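Local structure of S3-RNase (Pyrus pyrifolia, 1IQQ) at residues L29-P37 against L64-F72; Q11-R19 against Q156-V165. The protein cleaves RNA as a T2-family ribonuclease of the pear pistil, where it is responsible for gametophytic self-incompatibility. All coordinates share one frame; numbering follows the deposited sequence.

Overall arrangement
From the N terminus the chain runs through strand 3-10 into helix 11-14, the first half of contact 2, and then reaches strand 30-38, the first half of contact 1. Contact 1 closes a loop when the chain comes back through the end of helix 58-67 into 68-72. Contact 2 closes a far longer one, pairing 11-19 with the hairpin 156-165, so contact 1 is nested inside it. Their centres lie about 17 Å apart, yet they touch: Gln-11 meets Thr-31 and Pro-69, and Val-14 packs on Phe-72. Both reach the same mixed sheet, one through strand 30-38, the other through strands 152-158 and 161-171.

Contact 1: L29-P37 against L64-F72; sequences LFTVHGLWP and LEIIWPNVF
Val-32 sets one methyl on each of two neighbours: CG1, anti to the backbone N (chi1 175°), rests over the indole of Trp-68, while CG2, beside that N, turns to CG2 of Ile-67. The indole is turned toward the strand by its own chi1 of -162°, which places CG beside the carbonyl carbon. Val-32 CG1 stands 3.5 Å from the centroid of the six-membered ring of Trp-68, a CH-pi contact over the ring face. The backbones are pinned next to it by one nearly straight bond, from Val-32 N to Ile-67 O at 2.9 Å, which ties the strand to the last turn of helix 58-67. The side chains of Thr-31 and Pro-69 cross at about a right angle, and Thr-31 CB sits 3.3 Å from Ile-67 O. Thr-31 OG1 is hydrogen-bonded to Gln-11 and, at 2.7 Å, to a water that also meets Val-32 O and Pro-69 O. A second water links the indole edge to the strand, donating to His-33 O and accepting from Trp-68 NE1 at 3.1 Å; it lies in the ring plane. A methyl thus covers one face of the indole and a water sits at its edge. Outside the two segments, Trp-81 meets it edge-to-face and Phe-80 of helix 77-89 also packs on it. Opposite Thr-7 of strand 3-10 the pairing takes in both His-33 and Gly-34, a classic beta bulge. The side chain of His-33, the proton donor in catalysis, leaves the strand away from 64-72. The arrangement belongs to the active-site region of the RNase T2 fold, where a helix end packs on the strand carrying His-33 and leads into Asn-70 and Val-71, which probably bind the 3'-terminal ribonucleotide 3'-phosphate of RNA.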
ATOM      1  N   LEU A  29     -11.649  -4.637  -1.116  1.00  7.54           N
ATOM      2  CA  LEU A  29     -10.502  -5.059  -0.345  1.00  7.89           C
ATOM      3  C   LEU A  29      -9.302  -4.140  -0.571  1.00  7.07           C
ATOM      4  O   LEU A  29      -9.141  -3.559  -1.645  1.00  7.26           O
ATOM      5  CB  LEU A  29     -10.031  -6.472  -0.775  1.00  9.21           C
ATOM      6  CG  LEU A  29     -11.002  -7.583  -0.340  1.00  7.41           C
ATOM      7  CD1 LEU A  29     -10.610  -8.904  -1.001  1.00 10.35           C
ATOM      8  CD2 LEU A  29     -10.986  -7.762   1.141  1.00  8.60           C
ATOM      9  N   PHE A  30      -8.473  -4.066   0.478  1.00  5.92           N
ATOM     10  CA  PHE A  30      -7.155  -3.393   0.360  1.00  5.32           C
ATOM     11  C   PHE A  30      -6.136  -4.463  -0.053  1.00  7.96           C
ATOM     12  O   PHE A  30      -6.028  -5.461   0.647  1.00  8.91           O
ATOM     13  CB  PHE A  30      -6.735  -2.822   1.744  1.00  6.20           C
ATOM     14  CG  PHE A  30      -7.263  -1.415   2.030  1.00  5.75           C
ATOM     15  CD1 PHE A  30      -8.487  -1.181   2.667  1.00  5.42           C
ATOM     16  CD2 PHE A  30      -6.487  -0.326   1.683  1.00  5.84           C
ATOM     17  CE1 PHE A  30      -8.912   0.126   2.962  1.00  6.26           C
ATOM     18  CE2 PHE A  30      -6.882   0.971   1.960  1.00  6.12           C
ATOM     19  CZ  PHE A  30      -8.088   1.188   2.599  1.00  6.45           C
ATOM     20  N   THR A  31      -5.471  -4.227  -1.162  1.00  6.03           N
ATOM     21  CA  THR A  31      -4.363  -5.081  -1.570  1.00  6.04           C
ATOM     22  C   THR A  31      -3.138  -4.197  -1.740  1.00  7.03           C
ATOM     23  O   THR A  31      -3.171  -2.943  -1.624  1.00  6.88           O
ATOM     24  CB  THR A  31      -4.666  -5.884  -2.854  1.00  7.00           C
ATOM     25  OG1 THR A  31      -5.186  -5.054  -3.892  1.00  6.75           O
ATOM     26  CG2 THR A  31      -5.731  -6.975  -2.488  1.00  8.34           C
ATOM     27  N   VAL A  32      -1.973  -4.798  -2.013  1.00  6.61           N
ATOM     28  CA  VAL A  32      -0.784  -4.020  -2.067  1.00  4.71           C
ATOM     29  C   VAL A  32      -0.598  -3.080  -3.255  1.00  7.65           C
ATOM     30  O   VAL A  32      -0.967  -3.422  -4.401  1.00  7.73           O
ATOM     31  CB  VAL A  32       0.449  -5.015  -2.001  1.00  5.96           C
ATOM     32  CG1 VAL A  32       1.807  -4.221  -2.198  1.00  7.90           C
ATOM     33  CG2 VAL A  32       0.445  -5.813  -0.666  1.00  9.17           C
ATOM     34  N   HIS A  33      -0.149  -1.839  -2.974  1.00  7.36           N
ATOM     35  CA  HIS A  33       0.227  -0.894  -4.033  1.00  6.20           C
ATOM     36  C   HIS A  33       1.737  -0.740  -4.114  1.00  8.66           C
ATOM     37  O   HIS A  33       2.284  -0.486  -5.189  1.00 14.61           O
ATOM     38  CB  HIS A  33      -0.389   0.476  -3.784  1.00  7.03           C
ATOM     39  CG  HIS A  33       0.020   1.539  -4.755  1.00 14.40           C
ATOM     40  ND1 HIS A  33      -0.562   1.689  -5.999  1.00 21.81           N
ATOM     41  CD2 HIS A  33       0.961   2.506  -4.663  1.00 17.70           C
ATOM     42  CE1 HIS A  33       0.001   2.703  -6.634  1.00 15.98           C
ATOM     43  NE2 HIS A  33       0.929   3.220  -5.845  1.00 22.45           N
ATOM     44  N   GLY A  34       2.448  -0.829  -2.999  1.00  5.82           N
ATOM     45  CA  GLY A  34       3.882  -0.752  -3.088  1.00  7.07           C
ATOM     46  C   GLY A  34       4.574  -1.046  -1.782  1.00  6.21           C
ATOM     47  O   GLY A  34       3.985  -0.949  -0.682  1.00  7.30           O
ATOM     48  N   LEU A  35       5.866  -1.354  -1.884  1.00  6.63           N
ATOM     49  CA  LEU A  35       6.771  -1.445  -0.714  1.00  4.94           C
ATOM     50  C   LEU A  35       7.992  -0.632  -1.157  1.00  6.75           C
ATOM     51  O   LEU A  35       8.782  -1.076  -2.035  1.00  7.02           O
ATOM     52  CB  LEU A  35       7.166  -2.856  -0.363  1.00  6.90           C
ATOM     53  CG  LEU A  35       7.643  -3.324   1.074  1.00 17.93           C
ATOM     54  CD1 LEU A  35       8.800  -4.376   1.101  1.00  9.20           C
ATOM     55  CD2 LEU A  35       7.637  -2.234   2.159  1.00  9.21           C
ATOM     56  N   TRP A  36       8.050   0.571  -0.616  1.00  5.22           N
ATOM     57  CA  TRP A  36       9.071   1.517  -1.053  1.00  8.44           C
ATOM     58  C   TRP A  36      10.179   1.851  -0.117  1.00  7.00           C
ATOM     59  O   TRP A  36       9.905   2.329   0.979  1.00  8.92           O
ATOM     60  CB  TRP A  36       8.461   2.898  -1.378  1.00  8.67           C
ATOM     61  CG  TRP A  36       7.395   2.921  -2.430  1.00  9.47           C
ATOM     62  CD1 TRP A  36       6.986   1.900  -3.277  1.00 10.14           C
ATOM     63  CD2 TRP A  36       6.632   4.083  -2.775  1.00 15.60           C
ATOM     64  NE1 TRP A  36       5.991   2.408  -4.135  1.00 12.53           N
ATOM     65  CE2 TRP A  36       5.779   3.733  -3.842  1.00 16.26           C
ATOM     66  CE3 TRP A  36       6.583   5.396  -2.273  1.00 16.40           C
ATOM     67  CZ2 TRP A  36       4.876   4.671  -4.433  1.00 16.65           C
ATOM     68  CZ3 TRP A  36       5.700   6.311  -2.858  1.00 21.39           C
ATOM     69  CH2 TRP A  36       4.867   5.939  -3.923  1.00 19.44           C
ATOM     70  N   PRO A  37      11.424   1.531  -0.452  1.00  7.65           N
ATOM     71  CA  PRO A  37      12.566   1.949   0.396  1.00  9.34           C
ATOM     72  C   PRO A  37      12.444   3.491   0.221  1.00 12.26           C
ATOM     73  O   PRO A  37      12.328   4.039  -0.937  1.00 13.18           O
ATOM     74  CB  PRO A  37      13.777   1.405  -0.370  1.00 12.07           C
ATOM     75  CG  PRO A  37      13.249   0.161  -1.036  1.00  8.78           C
ATOM     76  CD  PRO A  37      11.851   0.579  -1.495  1.00  9.29           C
ATOM     77  N   LEU A  64       0.830 -13.437  -5.447  1.00  9.17           N
ATOM     78  CA  LEU A  64       0.782 -12.021  -5.808  1.00  8.83           C
ATOM     79  C   LEU A  64      -0.494 -11.687  -6.605  1.00  9.74           C
ATOM     80  O   LEU A  64      -0.963 -10.568  -6.545  1.00  9.14           O
ATOM     81  CB  LEU A  64       1.993 -11.635  -6.657  1.00  7.52           C
ATOM     82  CG  LEU A  64       3.312 -11.783  -5.888  1.00  6.22           C
ATOM     83  CD1 LEU A  64       4.499 -11.467  -6.826  1.00  9.83           C
ATOM     84  CD2 LEU A  64       3.420 -10.785  -4.712  1.00 10.42           C
ATOM     85  N   GLU A  65      -1.073 -12.653  -7.362  1.00 10.78           N
ATOM     86  CA  GLU A  65      -2.330 -12.382  -8.059  1.00  8.10           C
ATOM     87  C   GLU A  65      -3.424 -11.985  -7.066  1.00 10.40           C
ATOM     88  O   GLU A  65      -4.332 -11.251  -7.429  1.00 11.47           O
ATOM     89  CB  GLU A  65      -2.784 -13.653  -8.848  1.00 10.24           C
ATOM     90  CG  GLU A  65      -2.034 -13.868 -10.118  1.00 12.29           C
ATOM     91  CD  GLU A  65      -2.371 -15.203 -10.781  1.00 19.27           C
ATOM     92  OE1 GLU A  65      -1.918 -15.370 -11.929  1.00 22.35           O
ATOM     93  OE2 GLU A  65      -3.047 -16.070 -10.155  1.00 19.81           O
ATOM     94  N   ILE A  66      -3.323 -12.536  -5.860  1.00  8.96           N
ATOM     95  CA  ILE A  66      -4.284 -12.278  -4.790  1.00 10.67           C
ATOM     96  C   ILE A  66      -3.916 -11.100  -3.905  1.00 11.15           C
ATOM     97  O   ILE A  66      -4.810 -10.311  -3.567  1.00 12.61           O
ATOM     98  CB  ILE A  66      -4.473 -13.555  -3.906  1.00 10.36           C
ATOM     99  CG1 ILE A  66      -5.066 -14.664  -4.777  1.00 13.84           C
ATOM    100  CG2 ILE A  66      -5.383 -13.276  -2.634  1.00 11.73           C
ATOM    101  CD1 ILE A  66      -4.950 -16.052  -4.094  1.00 20.57           C
ATOM    102  N   ILE A  67      -2.626 -10.931  -3.614  1.00  8.52           N
ATOM    103  CA  ILE A  67      -2.203  -9.929  -2.608  1.00  8.65           C
ATOM    104  C   ILE A  67      -1.728  -8.679  -3.291  1.00  7.66           C
ATOM    105  O   ILE A  67      -1.808  -7.574  -2.680  1.00  9.13           O
ATOM    106  CB  ILE A  67      -1.041 -10.537  -1.742  1.00  9.52           C
ATOM    107  CG1 ILE A  67      -1.631 -11.605  -0.816  1.00 10.77           C
ATOM    108  CG2 ILE A  67      -0.326  -9.444  -0.892  1.00 13.23           C
ATOM    109  CD1 ILE A  67      -0.537 -12.467  -0.219  1.00 15.76           C
ATOM    110  N   TRP A  68      -1.277  -8.768  -4.517  1.00  7.33           N
ATOM    111  CA  TRP A  68      -0.725  -7.605  -5.225  1.00  7.33           C
ATOM    112  C   TRP A  68      -1.137  -7.577  -6.700  1.00  6.37           C
ATOM    113  O   TRP A  68      -0.320  -7.464  -7.591  1.00  7.36           O
ATOM    114  CB  TRP A  68       0.816  -7.580  -5.141  1.00  9.24           C
ATOM    115  CG  TRP A  68       1.463  -6.234  -5.443  1.00  8.38           C
ATOM    116  CD1 TRP A  68       0.904  -5.162  -6.086  1.00  7.91           C
ATOM    117  CD2 TRP A  68       2.788  -5.840  -5.062  1.00  7.60           C
ATOM    118  NE1 TRP A  68       1.831  -4.088  -6.111  1.00  7.65           N
ATOM    119  CE2 TRP A  68       2.980  -4.503  -5.490  1.00  6.83           C
ATOM    120  CE3 TRP A  68       3.833  -6.504  -4.389  1.00 10.83           C
ATOM    121  CZ2 TRP A  68       4.179  -3.819  -5.262  1.00  9.19           C
ATOM    122  CZ3 TRP A  68       5.043  -5.834  -4.146  1.00  9.01           C
ATOM    123  CH2 TRP A  68       5.199  -4.488  -4.582  1.00  7.40           C
ATOM    124  N   PRO A  69      -2.460  -7.661  -6.962  1.00  6.86           N
ATOM    125  CA  PRO A  69      -2.870  -7.606  -8.389  1.00  8.15           C
ATOM    126  C   PRO A  69      -2.691  -6.229  -9.022  1.00  9.37           C
ATOM    127  O   PRO A  69      -2.698  -5.212  -8.352  1.00  9.62           O
ATOM    128  CB  PRO A  69      -4.376  -7.919  -8.319  1.00  8.83           C
ATOM    129  CG  PRO A  69      -4.766  -7.354  -6.902  1.00 10.31           C
ATOM    130  CD  PRO A  69      -3.620  -7.861  -6.063  1.00  8.78           C
ATOM    131  N   ASN A  70      -2.530  -6.191 -10.350  1.00  9.18           N
ATOM    132  CA  ASN A  70      -2.617  -4.954 -11.135  1.00  8.43           C
ATOM    133  C   ASN A  70      -4.146  -4.899 -11.308  1.00 10.77           C
ATOM    134  O   ASN A  70      -4.745  -5.681 -12.066  1.00 12.61           O
ATOM    135  CB  ASN A  70      -1.966  -5.171 -12.532  1.00 11.60           C
ATOM    136  CG  ASN A  70      -2.159  -4.011 -13.436  1.00 17.92           C
ATOM    137  OD1 ASN A  70      -3.053  -3.199 -13.234  1.00 21.06           O
ATOM    138  ND2 ASN A  70      -1.365  -3.955 -14.498  1.00 19.39           N
ATOM    139  N   VAL A  71      -4.790  -4.019 -10.549  1.00 10.70           N
ATOM    140  CA  VAL A  71      -6.230  -3.916 -10.558  1.00 11.32           C
ATOM    141  C   VAL A  71      -6.829  -3.433 -11.871  1.00 10.51           C
ATOM    142  O   VAL A  71      -8.024  -3.670 -12.107  1.00 14.24           O
ATOM    143  CB  VAL A  71      -6.713  -2.980  -9.402  1.00 13.47           C
ATOM    144  CG1 VAL A  71      -6.292  -3.580  -8.082  1.00 14.18           C
ATOM    145  CG2 VAL A  71      -6.153  -1.604  -9.561  1.00 13.35           C
ATOM    146  N   PHE A  72      -6.043  -2.774 -12.698  1.00 13.36           N
ATOM    147  CA  PHE A  72      -6.559  -2.259 -13.979  1.00 12.89           C
ATOM    148  C   PHE A  72      -6.641  -3.362 -15.036  1.00 16.37           C
ATOM    149  O   PHE A  72      -7.583  -3.348 -15.876  1.00 14.79           O
ATOM    150  CB  PHE A  72      -5.652  -1.125 -14.488  1.00 14.65           C
ATOM    151  CG  PHE A  72      -5.651   0.059 -13.559  1.00 17.56           C
ATOM    152  CD1 PHE A  72      -6.658   1.020 -13.669  1.00 19.63           C
ATOM    153  CD2 PHE A  72      -4.721   0.174 -12.561  1.00 24.48           C
ATOM    154  CE1 PHE A  72      -6.748   2.084 -12.785  1.00 22.85           C
ATOM    155  CE2 PHE A  72      -4.790   1.256 -11.634  1.00 21.59           C
ATOM    156  CZ  PHE A  72      -5.814   2.201 -11.760  1.00 21.42           C
TER
HETATM  157  O   HOH W   1      -3.150  -4.516  -5.594  1.00 10.14           O
HETATM  158  O   HOH W   2       1.551  -1.351  -7.551  1.00 13.60           O

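Contact 2: Q11-R19 against Q156-V165; sequences QLAVCNSNR and QKKGTTTELV
Asn-16 and Glu-163 cross at about a right angle, amide and carboxylate planes 43° apart, and Asn-16 ND2 gives a nearly straight bond of 3.0 Å to Glu-163 OE2 on its syn side. On the anti side the same oxygen takes a bond from Gln-156 NE2, in the plane of the glutamine amide. That NE2 also donates to Ala-13 O at 2.8 Å, approaching from above the carbonyl plane, whereas Asn-16 N reaches this oxygen from the opposite face. Both N-H groups of the amide are thus spent, which fixes its rotation between hairpin and helix end. Replacing Gln-156 by an alanine removes both donors, and Glu-163 OE2 and Ala-13 O would probably each lose a partner, with a gap beside Ser-17 CB. Lys-158 runs antiparallel to the Asn-16 side chain; bent at chi2 (-69°) and chi3, it curls its NZ back to Asn-16 O, 2.6 Å away. A water joins Ser-17 O to Gln-156 OE1. Toward Val-165 the contact becomes largely apolar: Ala-13 CB lies 4.0 Å from Val-165 CG2, and Val-14 CG2 meets Val-165 CG1. Helix 11-14 and its following turn, tied by the Cys-15 to Cys-22 disulfide, thus lean on the hairpin of strands 152-158 and 161-171, while Val-165 pairs with Tyr-10 of strand 3-10.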
ATOM      1  N   GLN A  11      -9.347  -1.375  -3.605  1.00  6.81           N
ATOM      2  CA  GLN A  11      -9.596  -1.548  -5.038  1.00  6.71           C
ATOM      3  C   GLN A  11     -10.831  -0.817  -5.581  1.00  7.77           C
ATOM      4  O   GLN A  11     -10.736  -0.241  -6.648  1.00  8.58           O
ATOM      5  CB  GLN A  11      -9.703  -3.057  -5.339  1.00  8.29           C
ATOM      6  CG  GLN A  11      -8.452  -3.847  -4.983  1.00  7.40           C
ATOM      7  CD  GLN A  11      -8.614  -5.300  -5.384  1.00 10.63           C
ATOM      8  OE1 GLN A  11      -9.628  -5.694  -6.014  1.00  9.87           O
ATOM      9  NE2 GLN A  11      -7.626  -6.115  -5.057  1.00  8.75           N
ATOM     10  N   LEU A  12     -11.923  -0.859  -4.824  1.00  7.57           N
ATOM     11  CA  LEU A  12     -13.170  -0.204  -5.276  1.00  8.97           C
ATOM     12  C   LEU A  12     -12.919   1.251  -5.561  1.00 10.97           C
ATOM     13  O   LEU A  12     -13.373   1.800  -6.588  1.00 12.57           O
ATOM     14  CB  LEU A  12     -14.261  -0.345  -4.207  1.00  8.86           C
ATOM     15  CG  LEU A  12     -15.669   0.065  -4.654  1.00 13.08           C
ATOM     16  CD1 LEU A  12     -16.323  -1.106  -5.496  1.00 17.71           C
ATOM     17  CD2 LEU A  12     -16.547   0.284  -3.458  1.00 13.83           C
ATOM     18  N   ALA A  13     -12.152   1.920  -4.708  1.00  7.11           N
ATOM     19  CA  ALA A  13     -11.875   3.320  -4.927  1.00  7.45           C
ATOM     20  C   ALA A  13     -10.837   3.596  -6.001  1.00 10.09           C
ATOM     21  O   ALA A  13     -10.922   4.583  -6.769  1.00 11.15           O
ATOM     22  CB  ALA A  13     -11.435   3.966  -3.573  1.00  7.24           C
ATOM     23  N   VAL A  14      -9.811   2.761  -6.086  1.00  8.66           N
ATOM     24  CA  VAL A  14      -8.800   2.914  -7.130  1.00  9.33           C
ATOM     25  C   VAL A  14      -9.489   2.879  -8.500  1.00  9.00           C
ATOM     26  O   VAL A  14      -9.141   3.665  -9.378  1.00 11.94           O
ATOM     27  CB  VAL A  14      -7.775   1.723  -7.090  1.00 12.36           C
ATOM     28  CG1 VAL A  14      -6.769   1.797  -8.237  1.00 14.07           C
ATOM     29  CG2 VAL A  14      -7.020   1.773  -5.745  1.00 12.85           C
ATOM     30  N   CYS A  15     -10.461   1.972  -8.625  1.00 11.09           N
ATOM     31  CA  CYS A  15     -11.157   1.800  -9.954  1.00 10.52           C
ATOM     32  C   CYS A  15     -12.152   2.875 -10.231  1.00 14.42           C
ATOM     33  O   CYS A  15     -12.791   2.869 -11.302  1.00 15.63           O
ATOM     34  CB  CYS A  15     -11.816   0.436  -9.959  1.00  8.97           C
ATOM     35  SG  CYS A  15     -10.513  -0.829 -10.060  1.00 13.95           S
ATOM     36  N   ASN A  16     -12.293   3.802  -9.284  1.00 11.11           N
ATOM     37  CA  ASN A  16     -13.163   4.984  -9.415  1.00 15.76           C
ATOM     38  C   ASN A  16     -12.264   6.222  -9.483  1.00 15.89           C
ATOM     39  O   ASN A  16     -12.757   7.343  -9.465  1.00 21.35           O
ATOM     40  CB  ASN A  16     -14.069   5.028  -8.153  1.00 15.76           C
ATOM     41  CG  ASN A  16     -15.257   5.968  -8.273  1.00 22.98           C
ATOM     42  OD1 ASN A  16     -15.906   6.041  -9.301  1.00 21.12           O
ATOM     43  ND2 ASN A  16     -15.573   6.676  -7.179  1.00 19.13           N
ATOM     44  N   SER A  17     -10.937   6.039  -9.552  1.00 17.09           N
ATOM     45  CA  SER A  17     -10.013   7.164  -9.516  1.00 18.88           C
ATOM     46  C   SER A  17      -9.703   7.947 -10.805  1.00 25.19           C
ATOM     47  O   SER A  17      -9.382   9.146 -10.727  1.00 24.53           O
ATOM     48  CB  SER A  17      -8.668   6.713  -8.916  1.00 18.59           C
ATOM     49  OG  SER A  17      -7.917   5.967  -9.884  1.00 19.88           O
ATOM     50  N   ASN A  18      -9.773   7.337 -11.984  1.00 26.04           N
ATOM     51  CA  ASN A  18      -9.327   8.156 -13.128  1.00 28.47           C
ATOM     52  C   ASN A  18      -9.778   7.679 -14.469  1.00 29.46           C
ATOM     53  O   ASN A  18     -10.571   6.759 -14.539  1.00 27.00           O
ATOM     54  CB  ASN A  18      -7.769   8.377 -13.144  1.00 27.26           C
ATOM     55  CG  ASN A  18      -6.926   7.092 -13.428  1.00 32.70           C
ATOM     56  OD1 ASN A  18      -5.674   7.105 -13.235  1.00 34.89           O
ATOM     57  ND2 ASN A  18      -7.564   6.010 -13.899  1.00 29.04           N
ATOM     58  N   ARG A  19      -9.276   8.329 -15.526  1.00 28.75           N
ATOM     59  CA  ARG A  19      -9.673   7.986 -16.890  1.00 31.28           C
ATOM     60  C   ARG A  19      -9.230   6.588 -17.316  1.00 31.36           C
ATOM     61  O   ARG A  19      -9.491   6.167 -18.476  1.00 33.75           O
ATOM     62  CB  ARG A  19      -9.141   9.032 -17.885  1.00 35.51           C
ATOM     63  CG  ARG A  19      -9.701  10.438 -17.703  1.00 40.97           C
ATOM     64  CD  ARG A  19     -10.886  10.670 -18.621  1.00 46.27           C
ATOM     65  NE  ARG A  19     -12.130  10.143 -18.064  1.00 47.73           N
ATOM     66  CZ  ARG A  19     -13.190   9.803 -18.791  1.00 49.09           C
ATOM     67  NH1 ARG A  19     -13.160   9.917 -20.122  1.00 50.47           N
ATOM     68  NH2 ARG A  19     -14.296   9.387 -18.181  1.00 48.38           N
ATOM     69  N   GLN A 156      -9.669  10.640  -2.188  1.00  6.92           N
ATOM     70  CA  GLN A 156      -9.919  11.318  -3.468  1.00  8.88           C
ATOM     71  C   GLN A 156     -11.307  11.895  -3.409  1.00  7.19           C
ATOM     72  O   GLN A 156     -12.211  11.351  -2.756  1.00  8.39           O
ATOM     73  CB  GLN A 156      -9.833  10.341  -4.657  1.00  8.41           C
ATOM     74  CG  GLN A 156     -10.817   9.223  -4.577  1.00  9.96           C
ATOM     75  CD  GLN A 156     -10.536   8.128  -5.619  1.00 12.84           C
ATOM     76  OE1 GLN A 156      -9.528   8.175  -6.263  1.00 14.66           O
ATOM     77  NE2 GLN A 156     -11.420   7.136  -5.713  1.00 13.00           N
ATOM     78  N   LYS A 157     -11.516  13.025  -4.110  1.00 11.92           N
ATOM     79  CA  LYS A 157     -12.850  13.621  -4.132  1.00 13.52           C
ATOM     80  C   LYS A 157     -13.534  13.347  -5.485  1.00 13.86           C
ATOM     81  O   LYS A 157     -12.942  13.558  -6.522  1.00 16.84           O
ATOM     82  CB  LYS A 157     -12.815  15.128  -3.914  1.00 17.71           C
ATOM     83  CG  LYS A 157     -14.243  15.707  -3.785  1.00 20.79           C
ATOM     84  CD  LYS A 157     -14.225  17.115  -3.205  1.00 30.74           C
ATOM     85  CE  LYS A 157     -15.579  17.789  -3.456  1.00 30.89           C
ATOM     86  NZ  LYS A 157     -15.488  19.233  -3.122  1.00 37.82           N
ATOM     87  N   LYS A 158     -14.791  12.944  -5.419  1.00 19.89           N
ATOM     88  CA  LYS A 158     -15.575  12.624  -6.614  1.00 23.94           C
ATOM     89  C   LYS A 158     -16.851  13.380  -6.412  1.00 25.90           C
ATOM     90  O   LYS A 158     -17.697  12.925  -5.649  1.00 21.70           O
ATOM     91  CB  LYS A 158     -15.925  11.127  -6.618  1.00 29.38           C
ATOM     92  CG  LYS A 158     -14.760  10.126  -6.422  1.00 32.39           C
ATOM     93  CD  LYS A 158     -13.812  10.109  -7.616  1.00 25.96           C
ATOM     94  CE  LYS A 158     -14.608  10.004  -8.938  1.00 31.95           C
ATOM     95  NZ  LYS A 158     -13.801   9.676 -10.164  1.00 34.17           N
ATOM     96  N   GLY A 159     -17.022  14.506  -7.081  1.00 28.44           N
ATOM     97  CA  GLY A 159     -18.264  15.224  -6.860  1.00 27.50           C
ATOM     98  C   GLY A 159     -18.321  15.666  -5.418  1.00 25.05           C
ATOM     99  O   GLY A 159     -17.363  16.250  -4.922  1.00 29.79           O
ATOM    100  N   THR A 160     -19.424  15.406  -4.730  1.00 20.30           N
ATOM    101  CA  THR A 160     -19.511  15.791  -3.358  1.00 21.81           C
ATOM    102  C   THR A 160     -19.045  14.668  -2.442  1.00 23.11           C
ATOM    103  O   THR A 160     -19.158  14.809  -1.237  1.00 29.61           O
ATOM    104  CB  THR A 160     -20.964  16.130  -2.962  1.00 24.38           C
ATOM    105  OG1 THR A 160     -21.844  15.067  -3.361  1.00 24.75           O
ATOM    106  CG2 THR A 160     -21.433  17.396  -3.672  1.00 29.15           C
ATOM    107  N   THR A 161     -18.504  13.579  -2.993  1.00 19.43           N
ATOM    108  CA  THR A 161     -18.103  12.446  -2.122  1.00 19.96           C
ATOM    109  C   THR A 161     -16.564  12.316  -2.029  1.00 16.15           C
ATOM    110  O   THR A 161     -15.891  12.259  -3.060  1.00 22.58           O
ATOM    111  CB  THR A 161     -18.749  11.100  -2.662  1.00 27.08           C
ATOM    112  OG1 THR A 161     -18.183   9.938  -2.024  1.00 34.38           O
ATOM    113  CG2 THR A 161     -18.534  10.968  -4.110  1.00 30.86           C
ATOM    114  N   THR A 162     -16.017  12.327  -0.789  1.00 13.57           N
ATOM    115  CA  THR A 162     -14.564  12.093  -0.590  1.00  9.68           C
ATOM    116  C   THR A 162     -14.467  10.628  -0.137  1.00 10.77           C
ATOM    117  O   THR A 162     -15.199  10.209   0.753  1.00 12.45           O
ATOM    118  CB  THR A 162     -13.978  12.883   0.534  1.00  9.13           C
ATOM    119  OG1 THR A 162     -14.040  14.281   0.191  1.00 16.44           O
ATOM    120  CG2 THR A 162     -12.549  12.472   0.796  1.00 10.87           C
ATOM    121  N   GLU A 163     -13.650   9.833  -0.839  1.00  8.46           N
ATOM    122  CA  GLU A 163     -13.456   8.439  -0.389  1.00  9.05           C
ATOM    123  C   GLU A 163     -12.011   8.097  -0.058  1.00  3.83           C
ATOM    124  O   GLU A 163     -11.049   8.671  -0.595  1.00  7.16           O
ATOM    125  CB  GLU A 163     -13.916   7.482  -1.419  1.00 16.67           C
ATOM    126  CG  GLU A 163     -13.451   7.765  -2.695  1.00 18.73           C
ATOM    127  CD  GLU A 163     -14.435   7.100  -3.680  1.00 26.03           C
ATOM    128  OE1 GLU A 163     -15.638   7.115  -3.416  1.00 32.55           O
ATOM    129  OE2 GLU A 163     -13.978   6.586  -4.672  1.00 16.94           O
ATOM    130  N   LEU A 164     -11.887   7.169   0.889  1.00  6.16           N
ATOM    131  CA  LEU A 164     -10.550   6.624   1.293  1.00  5.25           C
ATOM    132  C   LEU A 164     -10.010   5.759   0.117  1.00  6.74           C
ATOM    133  O   LEU A 164     -10.733   4.932  -0.457  1.00  7.69           O
ATOM    134  CB  LEU A 164     -10.783   5.733   2.530  1.00  7.35           C
ATOM    135  CG  LEU A 164      -9.560   5.021   3.077  1.00  5.24           C
ATOM    136  CD1 LEU A 164      -8.545   6.135   3.625  1.00  7.68           C
ATOM    137  CD2 LEU A 164      -9.994   4.098   4.229  1.00  5.78           C
ATOM    138  N   VAL A 165      -8.729   5.922  -0.190  1.00  4.96           N
ATOM    139  CA  VAL A 165      -8.139   5.180  -1.320  1.00  5.84           C
ATOM    140  C   VAL A 165      -6.876   4.403  -0.895  1.00  6.43           C
ATOM    141  O   VAL A 165      -6.743   3.235  -1.305  1.00  7.41           O
ATOM    142  CB  VAL A 165      -7.737   6.118  -2.437  1.00  7.82           C
ATOM    143  CG1 VAL A 165      -7.342   5.283  -3.705  1.00 11.01           C
ATOM    144  CG2 VAL A 165      -8.934   7.050  -2.798  1.00 13.04           C
TER
HETATM  145  O   HOH W   3      -9.139  10.539  -8.193  1.00 24.74           O